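Local atomic coordinates of xylooligosaccharide oxidase (Myceliophthora thermophila, PDB entry 5L6G), a protein that oxidises the C1 hydroxyl of xylooligosaccharides and related sugars to lactones with a bicovalently bound FAD, passing the electrons to molecular oxygen to give hydrogen peroxide. Residues G102-H107 with Y487-V492; V189-S194 with T483-Y488. All coordinates share one frame; numbering follows the deposited sequence.

Contact 1 (G102-H107 with Y487-V492); sequences GGEDGH and YYPQAV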
loop_
_atom_site.group_PDB
_atom_site.type_symbol
_atom_site.label_atom_id
_atom_site.label_comp_id
_atom_site.label_asym_id
_atom_site.label_seq_id
_atom_site.Cartn_x
_atom_site.Cartn_y
_atom_site.Cartn_z
ATOM N N GLY A 102 -8.709 -14.026 -0.369
ATOM C CA GLY A 102 -9.137 -14.440 -1.693
ATOM C C GLY A 102 -10.221 -13.550 -2.258
ATOM O O GLY A 102 -10.600 -13.710 -3.416
ATOM N N GLY A 103 -10.766 -12.653 -1.435
ATOM C CA GLY A 103 -11.781 -11.700 -1.896
ATOM C C GLY A 103 -13.144 -12.338 -2.167
ATOM O O GLY A 103 -14.023 -11.710 -2.745
ATOM N N GLU A 104 -13.304 -13.580 -1.732
ATOM C CA GLU A 104 -14.544 -14.348 -1.852
ATOM C C GLU A 104 -14.261 -15.577 -1.012
ATOM O O GLU A 104 -13.093 -15.805 -0.632
ATOM C CB GLU A 104 -14.847 -14.738 -3.309
ATOM C CG GLU A 104 -13.683 -15.427 -4.013
ATOM C CD GLU A 104 -13.919 -15.713 -5.493
ATOM O OE1 GLU A 104 -14.891 -15.200 -6.061
ATOM O OE2 GLU A 104 -13.120 -16.447 -6.100
ATOM N N ASP A 105 -15.296 -16.376 -0.750
ATOM C CA ASP A 105 -15.154 -17.583 0.059
ATOM C C ASP A 105 -14.460 -18.655 -0.757
ATOM O O ASP A 105 -14.481 -18.613 -1.980
ATOM C CB ASP A 105 -16.521 -18.135 0.494
ATOM C CG ASP A 105 -17.254 -17.227 1.447
ATOM O OD1 ASP A 105 -16.607 -16.429 2.165
ATOM O OD2 ASP A 105 -18.508 -17.324 1.496
ATOM N N GLY A 106 -13.855 -19.616 -0.077
ATOM C CA GLY A 106 -13.486 -20.874 -0.706
ATOM C C GLY A 106 -12.109 -20.988 -1.334
ATOM O O GLY A 106 -11.877 -21.931 -2.076
ATOM N N HIS A 107 -11.199 -20.054 -1.044
ATOM C CA HIS A 107 -9.804 -20.189 -1.507
ATOM C C HIS A 107 -8.968 -20.787 -0.405
ATOM O O HIS A 107 -9.304 -20.685 0.777
ATOM C CB HIS A 107 -9.186 -18.829 -1.831
ATOM C CG HIS A 107 -9.820 -18.133 -2.987
ATOM N ND1 HIS A 107 -9.135 -17.223 -3.767
ATOM C CD2 HIS A 107 -11.059 -18.238 -3.521
ATOM C CE1 HIS A 107 -9.944 -16.767 -4.707
ATOM N NE2 HIS A 107 -11.118 -17.363 -4.577
ATOM N N TYR A 487 -6.061 -16.396 -8.411
ATOM C CA TYR A 487 -7.187 -15.551 -8.741
ATOM C C TYR A 487 -7.716 -14.831 -7.522
ATOM O O TYR A 487 -7.789 -15.389 -6.439
ATOM C CB TYR A 487 -8.320 -16.400 -9.359
ATOM C CG TYR A 487 -9.589 -15.611 -9.518
ATOM C CD1 TYR A 487 -9.765 -14.782 -10.607
ATOM C CD2 TYR A 487 -10.574 -15.619 -8.525
ATOM C CE1 TYR A 487 -10.908 -14.028 -10.752
ATOM C CE2 TYR A 487 -11.727 -14.867 -8.661
ATOM C CZ TYR A 487 -11.878 -14.053 -9.769
ATOM O OH TYR A 487 -13.005 -13.275 -9.931
ATOM N N TYR A 488 -8.066 -13.568 -7.721
ATOM C CA TYR A 488 -8.957 -12.855 -6.841
ATOM C C TYR A 488 -9.743 -11.911 -7.743
ATOM O O TYR A 488 -9.389 -11.768 -8.903
ATOM C CB TYR A 488 -8.234 -12.146 -5.708
ATOM C CG TYR A 488 -7.184 -11.138 -6.097
ATOM C CD1 TYR A 488 -5.883 -11.535 -6.383
ATOM C CD2 TYR A 488 -7.473 -9.799 -6.106
ATOM C CE1 TYR A 488 -4.888 -10.601 -6.683
ATOM C CE2 TYR A 488 -6.495 -8.863 -6.415
ATOM C CZ TYR A 488 -5.208 -9.271 -6.710
ATOM O OH TYR A 488 -4.249 -8.303 -6.979
ATOM N N PRO A 489 -10.825 -11.312 -7.232
ATOM C CA PRO A 489 -11.764 -10.629 -8.143
ATOM C C PRO A 489 -11.218 -9.419 -8.903
ATOM O O PRO A 489 -11.822 -9.002 -9.879
ATOM C CB PRO A 489 -12.906 -10.236 -7.211
ATOM C CG PRO A 489 -12.905 -11.346 -6.194
ATOM C CD PRO A 489 -11.445 -11.537 -5.910
ATOM N N GLN A 490 -10.081 -8.874 -8.466
ATOM C CA GLN A 490 -9.400 -7.841 -9.236
ATOM C C GLN A 490 -8.022 -8.255 -9.724
ATOM O O GLN A 490 -7.168 -7.401 -9.980
ATOM C CB GLN A 490 -9.342 -6.542 -8.439
ATOM C CG GLN A 490 -10.736 -6.004 -8.137
ATOM C CD GLN A 490 -10.717 -4.697 -7.383
ATOM O OE1 GLN A 490 -9.739 -4.366 -6.715
ATOM N NE2 GLN A 490 -11.810 -3.954 -7.460
ATOM N N ALA A 491 -7.814 -9.559 -9.894
ATOM C CA ALA A 491 -6.568 -10.060 -10.454
ATOM C C ALA A 491 -6.451 -9.714 -11.934
ATOM O O ALA A 491 -7.445 -9.651 -12.683
ATOM C CB ALA A 491 -6.418 -11.556 -10.270
ATOM N N VAL A 492 -5.201 -9.525 -12.344
ATOM C CA VAL A 492 -4.863 -9.389 -13.745
ATOM C C VAL A 492 -5.335 -10.629 -14.504
ATOM O O VAL A 492 -5.076 -11.745 -14.075
ATOM C CB VAL A 492 -3.355 -9.229 -13.927
ATOM C CG1 VAL A 492 -2.982 -9.301 -15.392
ATOM C CG2 VAL A 492 -2.910 -7.884 -13.320
HETATM O O HOH W 1 -15.002 -14.022 -8.357
#
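E104 meets Y487 at the edge of the tyrosine ring, and the glutamate is the side chain to follow. Its CB points toward 487-492. CG sits between the backbone N and the carbonyl carbon (chi1 52°), and the chain runs on extended to CD, which lies in the plane of the Y487 ring, 3.9 Å from its CE2. There the carboxylate splits its work. OE2 comes in at the ring edge, 3.3 Å from Y487 CE2, and uses its anti lone pair to accept a nearly straight hydrogen bond from H107 NE2 (2.7 Å, 163° at the hydrogen), almost in the imidazole plane. OE1 accepts from a water 2.6 Å away, and the same water is hydrogen-bonded to Y487 OH, so a polar bridge joins the glutamate to the tip of the tyrosine.

H107 is gripped at both nitrogens, since N88 OD1 bonds its ND1; this fixes the rotation of the imidazole. Between the two nitrogens, H107 CE1 lies 3.1 Å from Y487 O, which takes its own hydrogen bond from N88 ND2. The nearby carboxylate would be expected to stabilise a positive charge on H107. One residue after Y488, P489 lays its ring against the G102-G103 backbone, CD 3.4 Å from G102 O and CG 3.6 Å from G103 O.

P489 also belongs to the type I turn Y488-A491. The His-carboxylate pair sets the E104 carboxylate within a loop of the PCMH-type FAD-binding region; the Y487 edge, the bridging water and P489 on the glycines join that loop to the C-terminal berberine-like segment, with the Y488 side chain close to the FAD.

Contact 2 (V189-S194 with T483-Y488); sequences VLANGS and TELFYY. With NAG (2-acetamido-2-deoxy-beta-D-glucopyranose), chain C.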
loop_
_atom_site.group_PDB
_atom_site.type_symbol
_atom_site.label_atom_id
_atom_site.label_comp_id
_atom_site.label_asym_id
_atom_site.label_seq_id
_atom_site.Cartn_x
_atom_site.Cartn_y
_atom_site.Cartn_z
ATOM N N VAL A 189 7.428 -18.653 -5.370
ATOM C CA VAL A 189 6.796 -19.940 -5.657
ATOM C C VAL A 189 5.748 -19.695 -6.728
ATOM O O VAL A 189 4.782 -18.962 -6.501
ATOM C CB VAL A 189 6.102 -20.513 -4.408
ATOM C CG1 VAL A 189 5.426 -21.849 -4.711
ATOM C CG2 VAL A 189 7.131 -20.667 -3.296
ATOM N N LEU A 190 5.938 -20.298 -7.887
ATOM C CA LEU A 190 4.997 -20.149 -8.995
ATOM C C LEU A 190 3.796 -21.082 -8.857
ATOM O O LEU A 190 3.786 -21.973 -8.021
ATOM C CB LEU A 190 5.714 -20.411 -10.319
ATOM C CG LEU A 190 6.936 -19.541 -10.589
ATOM C CD1 LEU A 190 7.568 -19.927 -11.925
ATOM C CD2 LEU A 190 6.585 -18.080 -10.593
ATOM N N ALA A 191 2.798 -20.868 -9.720
ATOM C CA ALA A 191 1.542 -21.582 -9.658
ATOM C C ALA A 191 1.705 -23.090 -9.730
ATOM O O ALA A 191 0.898 -23.809 -9.156
ATOM C CB ALA A 191 0.606 -21.101 -10.766
ATOM N N ASN A 192 2.735 -23.562 -10.429
ATOM C CA ASN A 192 3.012 -25.000 -10.516
ATOM C C ASN A 192 4.045 -25.509 -9.505
ATOM O O ASN A 192 4.610 -26.588 -9.677
ATOM C CB ASN A 192 3.463 -25.369 -11.931
ATOM C CG ASN A 192 4.742 -24.660 -12.352
ATOM O OD1 ASN A 192 5.448 -24.025 -11.547
ATOM N ND2 ASN A 192 5.048 -24.767 -13.647
ATOM N N GLY A 193 4.282 -24.748 -8.444
ATOM C CA GLY A 193 5.223 -25.164 -7.418
ATOM C C GLY A 193 6.692 -24.898 -7.702
ATOM O O GLY A 193 7.519 -25.084 -6.810
ATOM N N SER A 194 7.035 -24.457 -8.911
ATOM C CA SER A 194 8.428 -24.098 -9.223
ATOM C C SER A 194 8.913 -22.926 -8.388
ATOM O O SER A 194 8.135 -22.017 -8.045
ATOM C CB SER A 194 8.607 -23.737 -10.706
ATOM O OG SER A 194 8.522 -24.876 -11.540
ATOM N N THR A 483 -3.579 -20.696 -15.532
ATOM C CA THR A 483 -4.815 -21.235 -14.956
ATOM C C THR A 483 -5.401 -20.300 -13.890
ATOM O O THR A 483 -6.465 -20.574 -13.349
ATOM C CB THR A 483 -4.626 -22.643 -14.346
ATOM O OG1 THR A 483 -3.902 -22.547 -13.117
ATOM C CG2 THR A 483 -3.893 -23.567 -15.300
ATOM N N GLU A 484 -4.718 -19.195 -13.588
ATOM C CA GLU A 484 -5.181 -18.244 -12.590
ATOM C C GLU A 484 -5.388 -18.899 -11.240
ATOM O O GLU A 484 -6.409 -18.698 -10.568
ATOM C CB GLU A 484 -6.459 -17.530 -13.027
ATOM C CG GLU A 484 -6.336 -16.820 -14.366
ATOM C CD GLU A 484 -7.537 -15.961 -14.647
ATOM O OE1 GLU A 484 -7.718 -14.961 -13.944
ATOM O OE2 GLU A 484 -8.309 -16.305 -15.546
ATOM N N LEU A 485 -4.409 -19.691 -10.841
ATOM C CA LEU A 485 -4.425 -20.258 -9.509
ATOM C C LEU A 485 -4.534 -19.181 -8.438
ATOM O O LEU A 485 -5.219 -19.370 -7.428
ATOM C CB LEU A 485 -3.170 -21.097 -9.255
ATOM C CG LEU A 485 -3.169 -21.797 -7.899
ATOM C CD1 LEU A 485 -4.213 -22.894 -7.892
ATOM C CD2 LEU A 485 -1.812 -22.389 -7.584
ATOM N N PHE A 486 -3.857 -18.059 -8.659
ATOM C CA PHE A 486 -3.828 -16.969 -7.681
ATOM C C PHE A 486 -4.938 -15.938 -7.876
ATOM O O PHE A 486 -4.792 -14.786 -7.495
ATOM C CB PHE A 486 -2.454 -16.302 -7.708
ATOM C CG PHE A 486 -1.331 -17.255 -7.410
ATOM C CD1 PHE A 486 -1.287 -17.926 -6.193
ATOM C CD2 PHE A 486 -0.329 -17.481 -8.329
ATOM C CE1 PHE A 486 -0.249 -18.807 -5.891
ATOM C CE2 PHE A 486 0.704 -18.360 -8.044
ATOM C CZ PHE A 486 0.747 -19.022 -6.826
ATOM N N TYR A 487 -6.061 -16.396 -8.411
ATOM C CA TYR A 487 -7.187 -15.551 -8.741
ATOM C C TYR A 487 -7.716 -14.831 -7.522
ATOM O O TYR A 487 -7.789 -15.389 -6.439
ATOM C CB TYR A 487 -8.320 -16.400 -9.359
ATOM C CG TYR A 487 -9.589 -15.611 -9.518
ATOM C CD1 TYR A 487 -9.765 -14.782 -10.607
ATOM C CD2 TYR A 487 -10.574 -15.619 -8.525
ATOM C CE1 TYR A 487 -10.908 -14.028 -10.752
ATOM C CE2 TYR A 487 -11.727 -14.867 -8.661
ATOM C CZ TYR A 487 -11.878 -14.053 -9.769
ATOM O OH TYR A 487 -13.005 -13.275 -9.931
ATOM N N TYR A 488 -8.066 -13.568 -7.721
ATOM C CA TYR A 488 -8.957 -12.855 -6.841
ATOM C C TYR A 488 -9.743 -11.911 -7.743
ATOM O O TYR A 488 -9.389 -11.768 -8.903
ATOM C CB TYR A 488 -8.234 -12.146 -5.708
ATOM C CG TYR A 488 -7.184 -11.138 -6.097
ATOM C CD1 TYR A 488 -5.883 -11.535 -6.383
ATOM C CD2 TYR A 488 -7.473 -9.799 -6.106
ATOM C CE1 TYR A 488 -4.888 -10.601 -6.683
ATOM C CE2 TYR A 488 -6.495 -8.863 -6.415
ATOM C CZ TYR A 488 -5.208 -9.271 -6.710
ATOM O OH TYR A 488 -4.249 -8.303 -6.979
HETATM C C1 NAG C . 6.232 -24.150 -14.187
HETATM C C2 NAG C . 6.665 -25.072 -15.329
HETATM C C3 NAG C . 7.856 -24.535 -16.092
HETATM C C4 NAG C . 7.613 -23.084 -16.447
HETATM C C5 NAG C . 7.124 -22.265 -15.252
HETATM C C6 NAG C . 6.741 -20.853 -15.698
HETATM C C7 NAG C . 6.192 -27.438 -15.198
HETATM C C8 NAG C . 6.595 -28.811 -14.728
HETATM N N2 NAG C . 6.983 -26.415 -14.890
HETATM O O3 NAG C . 8.108 -25.331 -17.240
HETATM O O4 NAG C . 8.855 -22.565 -16.863
HETATM O O5 NAG C . 5.973 -22.873 -14.704
HETATM O O6 NAG C . 5.515 -20.921 -16.396
HETATM O O7 NAG C . 5.152 -27.286 -15.841
#
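V189, at the end of strand 183-189, begins the contact with its carbonyl: V189 O lies 4.0 Å from F486 CZ, approaching the ring obliquely. L190 follows with its carbonyl carbon near the ring plane at the F486 edge; its CB points away from 483-488, and CD1 lies 4.0 Å from C6 of the N-acetylglucosamine. A191 carries most of the packing. Its CB sits 3.9 Å from F486 CE2 and also touches L485 CB. L485 has CG anti to the backbone N (chi1 -176°), and its CD2 reaches A191 O at 3.4 Å; that same methyl lies over one face of the F486 ring, toward the rim.

N192 turns away and bears the glycan, ND2 being bonded to the sugar C1. Its OD1 accepts from S194 N at 3.1 Å, closing an Asx turn, and more weakly from S194 OG. G193 N bonds back to L190 O across the type I turn L190-G193.

No hydrogen bond crosses between the segments. Their side-chain contacts are apolar, A191 CB against L485 and F486, with backbone atoms of the turn also touching, whereas D481 holds the backbone N of both L485 and F486; the hairpin turn thus packs on 483-488 through A191 and carries its sugar on N192.

Contacts 1 and 2 have centres about 12 Å apart, on the same side of the chain's centre. Along the chain, 102-107 comes first, just ahead of strand 108-111, then 189-194 between strands 183-189 and 195-199. Both are met hundreds of residues later by the loop after helix 470-480: 483-488 serves contact 2, 487-492 contact 1, and Y487 and Y488 belong to both ranges. Strand 108-111 belongs to a four-stranded mixed sheet and the two hairpin strands to a six-stranded antiparallel one, so this C-terminal loop ties parts of both sheets of the FAD-binding region together, passing near the flavin cofactor at Y488.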